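PDB 4E9X: multicopper oxidase from Uncultured bacterium, which probably couples the one-electron oxidation of reducing substrates to the four-electron reduction of dioxygen to water at its copper centres. Local coordinates for residues A[2-8]-A[43-49]; A[29-33]-A[309-315]; A[113-117]-A[146-152]; A[205-209]-A[240-245]. All blocks are in the same frame, centred on the assembly; numbering follows the deposited sequence.

Contact 1. Residues A[2-8]-A[43-49]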
loop_
_atom_site.group_PDB
_atom_site.type_symbol
_atom_site.label_atom_id
_atom_site.label_comp_id
_atom_site.label_asym_id
_atom_site.label_seq_id
_atom_site.Cartn_x
_atom_site.Cartn_y
_atom_site.Cartn_z
ATOM N N ALA A 2 33.812 8.630 -14.815
ATOM C CA ALA A 2 34.484 7.669 -15.695
ATOM C C ALA A 2 33.515 7.134 -16.739
ATOM O O ALA A 2 32.306 7.016 -16.422
ATOM C CB ALA A 2 35.109 6.499 -14.936
ATOM N N GLU A 3 34.021 6.753 -17.907
ATOM C CA GLU A 3 33.154 6.015 -18.851
ATOM C C GLU A 3 33.165 4.521 -18.531
ATOM O O GLU A 3 34.221 3.864 -18.460
ATOM C CB GLU A 3 33.621 6.273 -20.282
ATOM C CG GLU A 3 32.762 5.643 -21.349
ATOM C CD GLU A 3 33.350 5.812 -22.764
ATOM O OE1 GLU A 3 33.711 4.806 -23.392
ATOM O OE2 GLU A 3 33.434 6.963 -23.240
ATOM N N ARG A 4 31.968 3.939 -18.357
ATOM C CA ARG A 4 31.803 2.533 -17.995
ATOM C C ARG A 4 30.869 1.899 -19.011
ATOM O O ARG A 4 29.722 2.285 -19.081
ATOM C CB ARG A 4 31.310 2.367 -16.556
ATOM C CG ARG A 4 32.219 3.077 -15.558
ATOM C CD ARG A 4 31.933 2.574 -14.158
ATOM N NE ARG A 4 32.757 3.348 -13.209
ATOM C CZ ARG A 4 33.986 2.914 -12.879
ATOM N NH1 ARG A 4 34.500 1.792 -13.380
ATOM N NH2 ARG A 4 34.718 3.612 -12.032
ATOM N N GLU A 5 31.434 0.971 -19.756
ATOM C CA GLU A 5 30.722 0.315 -20.846
ATOM C C GLU A 5 30.541 -1.168 -20.549
ATOM O O GLU A 5 31.517 -1.838 -20.201
ATOM C CB GLU A 5 31.551 0.486 -22.146
ATOM C CG GLU A 5 30.872 -0.178 -23.323
ATOM C CD GLU A 5 31.419 0.262 -24.653
ATOM O OE1 GLU A 5 32.351 1.100 -24.669
ATOM O OE2 GLU A 5 30.937 -0.196 -25.717
ATOM N N PHE A 6 29.323 -1.652 -20.727
ATOM C CA PHE A 6 28.908 -2.993 -20.407
ATOM C C PHE A 6 28.242 -3.683 -21.568
ATOM O O PHE A 6 27.542 -2.997 -22.308
ATOM C CB PHE A 6 27.904 -2.963 -19.225
ATOM C CG PHE A 6 28.521 -2.235 -18.031
ATOM C CD1 PHE A 6 29.711 -2.639 -17.449
ATOM C CD2 PHE A 6 27.901 -1.150 -17.481
ATOM C CE1 PHE A 6 30.263 -2.012 -16.364
ATOM C CE2 PHE A 6 28.459 -0.484 -16.394
ATOM C CZ PHE A 6 29.667 -0.897 -15.817
ATOM N N ASP A 7 28.430 -4.990 -21.684
ATOM C CA ASP A 7 27.771 -5.741 -22.747
ATOM C C ASP A 7 26.757 -6.682 -22.064
ATOM O O ASP A 7 27.160 -7.468 -21.198
ATOM C CB ASP A 7 28.742 -6.546 -23.596
ATOM C CG ASP A 7 29.637 -5.704 -24.467
ATOM O OD1 ASP A 7 29.148 -4.760 -25.158
ATOM O OD2 ASP A 7 30.884 -5.929 -24.558
ATOM N N MET A 8 25.478 -6.544 -22.402
ATOM C CA MET A 8 24.486 -7.379 -21.740
ATOM C C MET A 8 23.735 -8.185 -22.794
ATOM O O MET A 8 23.630 -7.729 -23.939
ATOM C CB MET A 8 23.529 -6.538 -20.895
ATOM C CG MET A 8 22.528 -7.334 -20.049
ATOM S SD MET A 8 21.499 -6.156 -19.090
ATOM C CE MET A 8 22.733 -4.843 -19.136
ATOM N N ASP A 43 29.259 9.030 -13.525
ATOM C CA ASP A 43 29.845 8.198 -14.562
ATOM C C ASP A 43 28.989 8.274 -15.813
ATOM O O ASP A 43 27.758 8.478 -15.796
ATOM C CB ASP A 43 29.973 6.748 -14.118
ATOM C CG ASP A 43 31.073 6.492 -13.093
ATOM O OD1 ASP A 43 31.977 7.318 -12.870
ATOM O OD2 ASP A 43 31.026 5.390 -12.510
ATOM N N ASP A 44 29.693 8.106 -16.955
ATOM C CA ASP A 44 29.026 7.945 -18.225
ATOM C C ASP A 44 28.881 6.457 -18.491
ATOM O O ASP A 44 29.884 5.771 -18.644
ATOM C CB ASP A 44 29.896 8.609 -19.293
ATOM C CG ASP A 44 29.978 10.105 -18.999
ATOM O OD1 ASP A 44 28.922 10.754 -18.796
ATOM O OD2 ASP A 44 31.112 10.624 -18.958
ATOM N N VAL A 45 27.640 5.989 -18.559
ATOM C CA VAL A 45 27.350 4.563 -18.725
ATOM C C VAL A 45 26.969 4.288 -20.171
ATOM O O VAL A 45 26.180 5.021 -20.773
ATOM C CB VAL A 45 26.219 4.171 -17.762
ATOM C CG1 VAL A 45 25.920 2.682 -17.898
ATOM C CG2 VAL A 45 26.634 4.493 -16.353
ATOM N N ILE A 46 27.530 3.192 -20.684
ATOM C CA ILE A 46 27.173 2.680 -21.994
ATOM C C ILE A 46 26.784 1.231 -21.845
ATOM O O ILE A 46 27.572 0.452 -21.286
ATOM C CB ILE A 46 28.378 2.837 -22.956
ATOM C CG1 ILE A 46 28.872 4.289 -23.084
ATOM C CG2 ILE A 46 28.036 2.250 -24.318
ATOM C CD1 ILE A 46 30.252 4.397 -23.730
ATOM N N VAL A 47 25.596 0.842 -22.279
ATOM C CA VAL A 47 25.187 -0.560 -22.176
ATOM C C VAL A 47 24.791 -1.037 -23.581
ATOM O O VAL A 47 23.832 -0.507 -24.199
ATOM C CB VAL A 47 24.012 -0.729 -21.206
ATOM C CG1 VAL A 47 23.695 -2.233 -21.115
ATOM C CG2 VAL A 47 24.341 -0.245 -19.806
ATOM N N ASN A 48 25.523 -2.047 -24.098
ATOM C CA ASN A 48 25.228 -2.618 -25.404
ATOM C C ASN A 48 24.401 -3.884 -25.165
ATOM O O ASN A 48 24.925 -4.798 -24.499
ATOM C CB ASN A 48 26.509 -2.973 -26.169
ATOM C CG ASN A 48 27.488 -1.801 -26.252
ATOM O OD1 ASN A 48 27.115 -0.768 -26.787
ATOM N ND2 ASN A 48 28.701 -1.966 -25.732
ATOM N N VAL A 49 23.183 -3.899 -25.649
ATOM C CA VAL A 49 22.255 -4.977 -25.349
ATOM C C VAL A 49 22.031 -5.853 -26.598
ATOM O O VAL A 49 21.657 -5.288 -27.640
ATOM C CB VAL A 49 20.907 -4.389 -24.892
ATOM C CG1 VAL A 49 19.943 -5.522 -24.595
ATOM C CG2 VAL A 49 21.042 -3.451 -23.701
HETATM O O HOH W 1 32.183 10.597 -16.113
HETATM O O HOH W 2 33.991 6.388 -11.419
#

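Contact 2. Residues A[29-33]-A[309-315]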
loop_
_atom_site.group_PDB
_atom_site.type_symbol
_atom_site.label_atom_id
_atom_site.label_comp_id
_atom_site.label_asym_id
_atom_site.label_seq_id
_atom_site.Cartn_x
_atom_site.Cartn_y
_atom_site.Cartn_z
ATOM N N ASN A 29 21.551 -11.558 -19.098
ATOM C CA ASN A 29 22.720 -12.421 -18.981
ATOM C C ASN A 29 22.288 -13.779 -18.454
ATOM O O ASN A 29 23.080 -14.466 -17.764
ATOM C CB ASN A 29 23.804 -11.793 -18.110
ATOM C CG ASN A 29 24.519 -10.648 -18.794
ATOM O OD1 ASN A 29 24.157 -10.247 -19.901
ATOM N ND2 ASN A 29 25.550 -10.118 -18.148
ATOM N N GLY A 30 21.090 -14.239 -18.764
ATOM C CA GLY A 30 20.678 -15.571 -18.388
ATOM C C GLY A 30 20.477 -15.770 -16.897
ATOM O O GLY A 30 20.547 -16.883 -16.404
ATOM N N GLN A 31 20.160 -14.680 -16.154
ATOM C CA GLN A 31 19.974 -14.856 -14.709
ATOM C C GLN A 31 18.819 -13.941 -14.254
ATOM O O GLN A 31 18.534 -12.926 -14.911
ATOM C CB GLN A 31 21.246 -14.507 -13.936
ATOM C CG GLN A 31 21.829 -13.103 -14.255
ATOM C CD GLN A 31 22.965 -12.799 -13.287
ATOM O OE1 GLN A 31 24.095 -13.277 -13.481
ATOM N NE2 GLN A 31 22.677 -12.012 -12.264
ATOM N N VAL A 32 18.214 -14.302 -13.108
ATOM C CA VAL A 32 17.187 -13.501 -12.462
ATOM C C VAL A 32 17.507 -13.495 -10.959
ATOM O O VAL A 32 17.589 -14.618 -10.425
ATOM C CB VAL A 32 15.768 -13.980 -12.661
ATOM C CG1 VAL A 32 14.808 -12.994 -11.998
ATOM C CG2 VAL A 32 15.453 -14.103 -14.186
ATOM N N PRO A 33 17.710 -12.382 -10.259
ATOM C CA PRO A 33 17.803 -11.018 -10.779
ATOM C C PRO A 33 18.908 -10.880 -11.851
ATOM O O PRO A 33 19.843 -11.705 -11.929
ATOM C CB PRO A 33 18.290 -10.256 -9.552
ATOM C CG PRO A 33 17.838 -11.044 -8.340
ATOM C CD PRO A 33 17.904 -12.478 -8.792
ATOM N N ASP A 309 27.752 -10.542 -12.758
ATOM C CA ASP A 309 26.860 -11.704 -12.832
ATOM C C ASP A 309 26.925 -12.483 -11.520
ATOM O O ASP A 309 27.829 -12.270 -10.689
ATOM C CB ASP A 309 27.194 -12.662 -13.973
ATOM C CG ASP A 309 26.932 -12.142 -15.371
ATOM O OD1 ASP A 309 26.497 -11.006 -15.546
ATOM O OD2 ASP A 309 27.236 -12.907 -16.338
ATOM N N HIS A 310 25.970 -13.373 -11.322
ATOM C CA HIS A 310 26.036 -14.223 -10.155
ATOM C C HIS A 310 25.451 -15.584 -10.534
ATOM O O HIS A 310 24.274 -15.702 -10.943
ATOM C CB HIS A 310 25.272 -13.642 -8.963
ATOM C CG HIS A 310 25.264 -14.591 -7.787
ATOM N ND1 HIS A 310 26.419 -15.244 -7.392
ATOM C CD2 HIS A 310 24.253 -14.920 -6.955
ATOM C CE1 HIS A 310 26.086 -15.985 -6.324
ATOM N NE2 HIS A 310 24.792 -15.822 -6.056
ATOM N N ASP A 311 26.284 -16.638 -10.379
ATOM C CA ASP A 311 25.805 -17.932 -10.833
ATOM C C ASP A 311 24.692 -18.478 -9.966
ATOM O O ASP A 311 23.933 -19.309 -10.442
ATOM C CB ASP A 311 26.952 -18.956 -10.939
ATOM C CG ASP A 311 27.805 -19.114 -9.710
ATOM O OD1 ASP A 311 27.332 -18.762 -8.595
ATOM O OD2 ASP A 311 28.988 -19.525 -9.855
ATOM N N GLY A 312 24.484 -18.016 -8.728
ATOM C CA GLY A 312 23.335 -18.501 -7.940
ATOM C C GLY A 312 22.033 -18.041 -8.536
ATOM O O GLY A 312 20.983 -18.563 -8.161
ATOM N N PHE A 313 22.073 -17.055 -9.440
ATOM C CA PHE A 313 20.839 -16.538 -10.066
ATOM C C PHE A 313 20.678 -17.052 -11.484
ATOM O O PHE A 313 19.673 -16.714 -12.143
ATOM C CB PHE A 313 20.923 -15.009 -10.135
ATOM C CG PHE A 313 20.993 -14.329 -8.768
ATOM C CD1 PHE A 313 20.468 -14.903 -7.639
ATOM C CD2 PHE A 313 21.567 -13.069 -8.697
ATOM C CE1 PHE A 313 20.525 -14.184 -6.452
ATOM C CE2 PHE A 313 21.630 -12.355 -7.498
ATOM C CZ PHE A 313 21.070 -12.926 -6.344
ATOM N N LYS A 314 21.614 -17.832 -12.012
ATOM C CA LYS A 314 21.534 -18.281 -13.404
ATOM C C LYS A 314 20.511 -19.388 -13.656
ATOM O O LYS A 314 20.345 -20.278 -12.807
ATOM C CB LYS A 314 22.905 -18.827 -13.856
ATOM C CG LYS A 314 23.883 -17.660 -14.097
ATOM C CD LYS A 314 25.234 -18.336 -14.335
ATOM C CE LYS A 314 26.381 -17.422 -14.567
ATOM N NZ LYS A 314 26.231 -16.934 -15.948
ATOM N N GLY A 315 19.825 -19.299 -14.815
ATOM C CA GLY A 315 18.888 -20.370 -15.179
ATOM C C GLY A 315 19.556 -21.282 -16.204
ATOM O O GLY A 315 20.712 -21.130 -16.617
HETATM O O HOH W 3 24.643 -14.759 -15.566
HETATM O O HOH W 4 22.083 -19.072 -17.299
#

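Contact 3. Residues A[113-117]-A[146-152]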
loop_
_atom_site.group_PDB
_atom_site.type_symbol
_atom_site.label_atom_id
_atom_site.label_comp_id
_atom_site.label_asym_id
_atom_site.label_seq_id
_atom_site.Cartn_x
_atom_site.Cartn_y
_atom_site.Cartn_z
ATOM N N VAL A 113 7.984 -8.025 -16.925
ATOM C CA VAL A 113 8.441 -7.600 -15.613
ATOM C C VAL A 113 7.668 -8.362 -14.556
ATOM O O VAL A 113 8.247 -8.788 -13.551
ATOM C CB VAL A 113 8.341 -6.072 -15.405
ATOM C CG1 VAL A 113 8.805 -5.681 -14.021
ATOM C CG2 VAL A 113 9.171 -5.375 -16.499
ATOM N N GLY A 114 6.386 -8.609 -14.772
ATOM C CA GLY A 114 5.574 -9.266 -13.721
ATOM C C GLY A 114 5.976 -10.723 -13.484
ATOM O O GLY A 114 6.021 -11.148 -12.306
ATOM N N VAL A 115 6.248 -11.492 -14.558
ATOM C CA VAL A 115 6.574 -12.945 -14.350
ATOM C C VAL A 115 7.774 -13.420 -15.129
ATOM O O VAL A 115 8.059 -14.614 -14.940
ATOM C CB VAL A 115 5.372 -13.868 -14.620
ATOM C CG1 VAL A 115 4.197 -13.491 -13.677
ATOM C CG2 VAL A 115 4.847 -13.857 -16.070
ATOM N N ARG A 116 8.476 -12.623 -15.957
ATOM C CA ARG A 116 9.573 -13.192 -16.730
ATOM C C ARG A 116 10.927 -12.692 -16.260
ATOM O O ARG A 116 11.930 -12.927 -16.928
ATOM C CB ARG A 116 9.398 -12.935 -18.235
ATOM C CG ARG A 116 8.116 -13.521 -18.803
ATOM C CD ARG A 116 8.029 -15.052 -18.746
ATOM N NE ARG A 116 6.630 -15.393 -19.134
ATOM C CZ ARG A 116 6.067 -16.536 -18.800
ATOM N NH1 ARG A 116 6.726 -17.531 -18.163
ATOM N NH2 ARG A 116 4.780 -16.732 -19.120
ATOM N N GLY A 117 10.985 -12.084 -15.083
ATOM C CA GLY A 117 12.244 -11.829 -14.431
ATOM C C GLY A 117 13.110 -10.786 -15.100
ATOM O O GLY A 117 14.306 -10.749 -14.862
ATOM N N THR A 146 6.479 -11.666 -7.737
ATOM C CA THR A 146 5.469 -12.720 -7.640
ATOM C C THR A 146 5.430 -13.539 -8.924
ATOM O O THR A 146 5.924 -13.113 -9.972
ATOM C CB THR A 146 4.040 -12.181 -7.325
ATOM O OG1 THR A 146 3.506 -11.584 -8.506
ATOM C CG2 THR A 146 4.110 -11.150 -6.203
ATOM N N TRP A 147 4.808 -14.711 -8.862
ATOM C CA TRP A 147 4.862 -15.664 -9.970
ATOM C C TRP A 147 3.483 -16.311 -10.115
ATOM O O TRP A 147 2.821 -16.562 -9.132
ATOM C CB TRP A 147 5.879 -16.781 -9.748
ATOM C CG TRP A 147 7.245 -16.208 -9.416
ATOM C CD1 TRP A 147 7.668 -15.849 -8.153
ATOM C CD2 TRP A 147 8.304 -15.904 -10.305
ATOM N NE1 TRP A 147 8.965 -15.338 -8.217
ATOM C CE2 TRP A 147 9.366 -15.365 -9.527
ATOM C CE3 TRP A 147 8.444 -16.031 -11.708
ATOM C CZ2 TRP A 147 10.583 -14.959 -10.104
ATOM C CZ3 TRP A 147 9.670 -15.612 -12.232
ATOM C CH2 TRP A 147 10.724 -15.088 -11.460
ATOM N N GLU A 148 3.116 -16.600 -11.364
ATOM C CA GLU A 148 1.821 -17.234 -11.669
ATOM C C GLU A 148 2.091 -18.622 -12.219
ATOM O O GLU A 148 2.516 -18.751 -13.372
ATOM C CB GLU A 148 1.091 -16.405 -12.730
ATOM C CG GLU A 148 0.804 -15.002 -12.192
ATOM C CD GLU A 148 0.483 -13.982 -13.244
ATOM O OE1 GLU A 148 0.389 -14.419 -14.416
ATOM O OE2 GLU A 148 0.327 -12.782 -12.995
ATOM N N SER A 149 1.905 -19.678 -11.441
ATOM C CA SER A 149 2.347 -20.994 -11.890
ATOM C C SER A 149 1.657 -21.450 -13.171
ATOM O O SER A 149 2.282 -22.243 -13.910
ATOM C CB SER A 149 2.137 -22.046 -10.776
ATOM O OG SER A 149 0.770 -22.285 -10.532
ATOM N N ALA A 150 0.443 -20.980 -13.447
ATOM C CA ALA A 150 -0.215 -21.482 -14.662
ATOM C C ALA A 150 0.522 -21.129 -15.940
ATOM O O ALA A 150 0.310 -21.761 -16.977
ATOM C CB ALA A 150 -1.627 -20.921 -14.750
ATOM N N VAL A 151 1.317 -20.068 -15.874
ATOM C CA VAL A 151 2.023 -19.666 -17.116
ATOM C C VAL A 151 3.511 -19.894 -17.012
ATOM O O VAL A 151 4.291 -19.302 -17.798
ATOM C CB VAL A 151 1.704 -18.204 -17.486
ATOM C CG1 VAL A 151 0.188 -18.147 -17.661
ATOM C CG2 VAL A 151 2.225 -17.169 -16.468
ATOM N N ALA A 152 3.950 -20.743 -16.093
ATOM C CA ALA A 152 5.384 -20.975 -15.944
ATOM C C ALA A 152 6.065 -21.418 -17.222
ATOM O O ALA A 152 7.251 -21.107 -17.459
ATOM C CB ALA A 152 5.627 -22.033 -14.845
HETATM O O HOH W 5 5.404 -9.995 -9.937
HETATM O O HOH W 6 3.073 -12.439 -10.984
#

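Contact 4. Residues A[205-209]-A[240-245]. With CU (copper (II) ion), chain F.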
loop_
_atom_site.group_PDB
_atom_site.type_symbol
_atom_site.label_atom_id
_atom_site.label_comp_id
_atom_site.label_asym_id
_atom_site.label_seq_id
_atom_site.Cartn_x
_atom_site.Cartn_y
_atom_site.Cartn_z
ATOM N N SER A 205 11.344 -7.196 9.855
ATOM C CA SER A 205 12.544 -7.786 10.470
ATOM C C SER A 205 12.254 -8.164 11.922
ATOM O O SER A 205 12.032 -7.291 12.765
ATOM C CB SER A 205 13.704 -6.820 10.438
ATOM O OG SER A 205 13.349 -5.539 10.961
ATOM N N HIS A 206 12.319 -9.446 12.280
ATOM C CA HIS A 206 12.267 -9.796 13.701
ATOM C C HIS A 206 13.579 -9.325 14.373
ATOM O O HIS A 206 14.632 -9.229 13.732
ATOM C CB HIS A 206 12.123 -11.306 13.892
ATOM C CG HIS A 206 10.793 -11.882 13.478
ATOM N ND1 HIS A 206 10.240 -12.920 14.225
ATOM C CD2 HIS A 206 9.915 -11.626 12.518
ATOM C CE1 HIS A 206 9.055 -13.289 13.647
ATOM N NE2 HIS A 206 8.845 -12.475 12.605
ATOM N N GLY A 207 13.448 -9.069 15.668
ATOM C CA GLY A 207 14.638 -8.829 16.498
ATOM C C GLY A 207 15.232 -7.459 16.406
ATOM O O GLY A 207 16.214 -7.155 17.131
ATOM N N HIS A 208 14.762 -6.613 15.465
ATOM C CA HIS A 208 15.435 -5.359 15.112
ATOM C C HIS A 208 14.416 -4.392 14.549
ATOM O O HIS A 208 13.468 -4.753 13.887
ATOM C CB HIS A 208 16.442 -5.588 13.952
ATOM C CG HIS A 208 17.477 -6.659 14.220
ATOM N ND1 HIS A 208 17.151 -8.004 14.142
ATOM C CD2 HIS A 208 18.793 -6.591 14.605
ATOM C CE1 HIS A 208 18.234 -8.702 14.481
ATOM N NE2 HIS A 208 19.228 -7.873 14.741
ATOM N N ASP A 209 14.656 -3.097 14.801
ATOM C CA ASP A 209 14.026 -2.059 13.988
ATOM C C ASP A 209 14.942 -1.696 12.820
ATOM O O ASP A 209 16.149 -1.861 12.873
ATOM C CB ASP A 209 13.770 -0.833 14.880
ATOM C CG ASP A 209 12.672 -1.140 15.872
ATOM O OD1 ASP A 209 11.601 -1.647 15.431
ATOM O OD2 ASP A 209 12.869 -0.885 17.059
ATOM N N ILE A 240 18.721 0.860 7.398
ATOM C CA ILE A 240 19.879 0.400 8.177
ATOM C C ILE A 240 19.366 -0.437 9.337
ATOM O O ILE A 240 18.456 -0.019 10.071
ATOM C CB ILE A 240 20.672 1.621 8.733
ATOM C CG1 ILE A 240 21.247 2.499 7.604
ATOM C CG2 ILE A 240 21.756 1.148 9.681
ATOM C CD1 ILE A 240 22.340 1.772 6.827
ATOM N N ILE A 241 19.991 -1.601 9.515
ATOM C CA ILE A 241 19.820 -2.394 10.732
ATOM C C ILE A 241 21.154 -2.416 11.461
ATOM O O ILE A 241 22.178 -2.766 10.869
ATOM C CB ILE A 241 19.342 -3.828 10.441
ATOM C CG1 ILE A 241 17.880 -3.790 9.959
ATOM C CG2 ILE A 241 19.526 -4.704 11.685
ATOM C CD1 ILE A 241 17.312 -5.140 9.566
ATOM N N GLU A 242 21.146 -2.053 12.741
ATOM C CA GLU A 242 22.287 -2.271 13.634
ATOM C C GLU A 242 22.238 -3.702 14.109
ATOM O O GLU A 242 21.282 -4.054 14.824
ATOM C CB GLU A 242 22.264 -1.292 14.842
ATOM C CG GLU A 242 22.145 0.185 14.462
ATOM C CD GLU A 242 23.462 0.810 14.029
ATOM O OE1 GLU A 242 24.553 0.262 14.317
ATOM O OE2 GLU A 242 23.388 1.887 13.414
ATOM N N ALA A 243 23.221 -4.520 13.735
ATOM C CA ALA A 243 23.190 -5.933 14.177
ATOM C C ALA A 243 23.779 -6.102 15.545
ATOM O O ALA A 243 24.899 -6.542 15.729
ATOM C CB ALA A 243 23.955 -6.790 13.146
ATOM N N ASP A 244 22.990 -5.727 16.533
ATOM C CA ASP A 244 23.548 -5.698 17.886
ATOM C C ASP A 244 22.743 -6.626 18.787
ATOM O O ASP A 244 22.783 -6.523 20.022
ATOM C CB ASP A 244 23.556 -4.285 18.399
ATOM C CG ASP A 244 22.181 -3.634 18.463
ATOM O OD1 ASP A 244 21.127 -4.271 18.223
ATOM O OD2 ASP A 244 22.211 -2.412 18.796
ATOM N N ASN A 245 22.037 -7.595 18.215
ATOM C CA ASN A 245 21.143 -8.452 18.999
ATOM C C ASN A 245 21.240 -9.884 18.537
ATOM O O ASN A 245 20.418 -10.381 17.760
ATOM C CB ASN A 245 19.712 -7.963 18.794
ATOM C CG ASN A 245 18.743 -8.798 19.630
ATOM O OD1 ASN A 245 19.138 -9.532 20.576
ATOM N ND2 ASN A 245 17.449 -8.682 19.299
HETATM CU CU CU F . 7.334 -12.986 11.510
HETATM O O HOH W 7 18.635 -1.221 13.965
#

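Contact 1. Residues A[2-8]-A[43-49]
Asn-48 ND2 spends both its N-H bonds on carboxylates of the adjoining strand, reaching Glu-5 OE2 and Asp-7 OD1 at 2.9 Å each. Strands 3-8 and 44-49 are parallel neighbours in the beta-sandwich of the N-terminal cupredoxin domain, paired from Glu-3 beside Asp-44 to Met-8 beside Val-49. An asparagine suits this place because its amide serves both ways: ND2 donates to strand 3-8, with OE2 offering its anti lone pair, and OD1 pairs with Thr-90 of strand 88-94. The backbone bonds alternate as parallel pairing demands: Arg-4 N binds Asp-44 O at 2.8 Å, and Arg-4 O takes Ile-46 N at 2.9 Å. Phe-6 lies on the face that also carries Val-47 and Met-8, its CD2 4.3 Å from Val-47 CG2 at the ring's edge. Asp-43 fastens the beginning of the pair, its OD1 accepting from Ala-2 N at 3.0 Å. With an alanine here, the Arg-4 guanidinium is likely to lose its counter-charge and turn more freely, and Ala-2 N its carboxylate acceptor. Extended from CG (chi2 -164°), Arg-4 brings NE within 2.8 Å of Asp-43 OD2, which also accepts from Gln-40 N; this salt bridge lies 56° above the carboxylate plane.

Contact 2. Residues A[29-33]-A[309-315]
Gln-31 reaches from one loop into the other, and each stage of its side chain finds something there. Gln-31 CB lies 3.2 Å from Phe-313 O and brushes CG of Lys-314. CG sits between the backbone N and the carbonyl carbon (chi1 53°), and from it the chain runs out extended, carrying CD past His-310 N. At the tip Gln-31 OE1 accepts the His-310 N-H at 2.9 Å and a hydrogen bond from a water that also joins Asn-29 O to Lys-314 NZ. Gln-31 NE2 turns back to its own loop and donates to Pro-33 O at 2.9 Å, while lying at the edge of the Phe-313 ring. A glutamine suits the site because its amide brings an acceptor and a donor side by side. The segment 309-315 belongs to the C-terminal tail, which returns to the N-terminal cupredoxin domain and is pinned to the loop before strand 36-40 by a single beta bridge: Val-32 N binds Phe-313 O at 3.0 Å, and Gly-315 N binds Gly-30 O at 3.0 Å. Gly-30 has a positive phi, which glycine tolerates. Phe-313 is sandwiched: His-310 CD2 lies over one face and, over the other, Pro-33 CD makes a CH-pi contact 3.6 Å from the centroid. Nearer the start of both loops, Asn-29 ND2 gives Asp-309 OD1 a nearly straight bond (173°) on the syn lone pair.

Contact 3. Residues A[113-117]-A[146-152]
Arg-116 grips the carbonyl of Val-151 end-on, NH1 at 3.0 Å and NH2 at 2.9 Å from Val-151 O. Here two cupredoxin domains meet: helix 109-115, which bears the copper ligand His-112, lies against the end of strand 138-147 of the second domain and the turn after it. This is the tight side. The oxygen lies in the guanidinium plane, and the remaining donors are used as well, NE on Glu-111 in a salt bridge, NH1 on Lys-24 O and NH2 on Glu-157 O; an arginine suits the place, its five N-H groups matching this set of acceptors. The bend at chi2 (-64°) takes the chain round to Val-151. Val-115 fills the angle between, with CG2 over one guanidinium face, offset toward its rim, and 4.2 Å from Val-151 CG2, while CG1 rests on the carboxylate end of Glu-148, whose OE1 is held by Gly-159 N. Trp-147 CZ3 approaches Val-115 O to 3.3 Å, and that buried oxygen has no polar partner. The looser side is bridged by water. Gly-114 O and Thr-146 O, two acceptors, stand 3.1 Å apart; one water donates to Gly-114 O at 2.7 Å and accepts from Thr-146 N at 3.0 Å.

Contact 4. Residues A[205-209]-A[240-245]
The backbone from Ser-205 to His-208 folds into a type II beta turn, with Gly-207 in the positive-phi position that favours glycine, and so presents Gly-207 O to Asn-245. Asn-245 ND2 binds that oxygen at 2.9 Å, in the carbonyl plane and on a lone pair, and also donates to His-65 O of the third subunit. An asparagine, with two N-H bonds on one nitrogen, can serve both. His-208 lies between the turn and strand 240-243, its CG anti to the carbonyl carbon (chi1 -56°), which sets the ring against Ile-241: CG2 of Ile-241 comes obliquely to within 3.6 Å of His-208 CD2, while Glu-242 O lies at the ring's edge. His-208 ND1 donates to His-206 O at 2.8 Å with an N-H...O angle of 168°, and its NE2 pairs with Tyr-275 OH. Ser-205 OG donates to His-208 O at 3.0 Å, from above the carbonyl plane. A leucine in place of His-208 would probably leave His-206 O without the ND1 donor and cost Tyr-275 OH one of its partners, Asn-245 N remaining, so that the turn could shift. That matters because His-206 NE2 binds a copper ion at 1.9 Å, shared with His-252 and with His-106 of the third subunit. The chemistry thus makes His-208 a second-shell residue, consistent with its positioning a ligand of the interfacial copper cluster where dioxygen is bound.

From the N terminus, contact 1 closes the first loop by pairing the opening strand with strand 44-51 of the first domain. Contact 2 starts inside that loop, at 29-33, and closes near the C terminus, so the two cross; they touch where Met-8 packs on Asn-29. Within the long loop closed by contact 2, contact 3 closes the loop from 117 to 146 before contact 4 closes the one from 209 to 240. Contact 3 joins the domains and meets contact 2 through Val-32 and Gly-117. Contact 4 reaches the same second-domain sheet as contact 3 but lies about 36 Å from contact 1, centre to centre, by the copper cluster at a subunit interface.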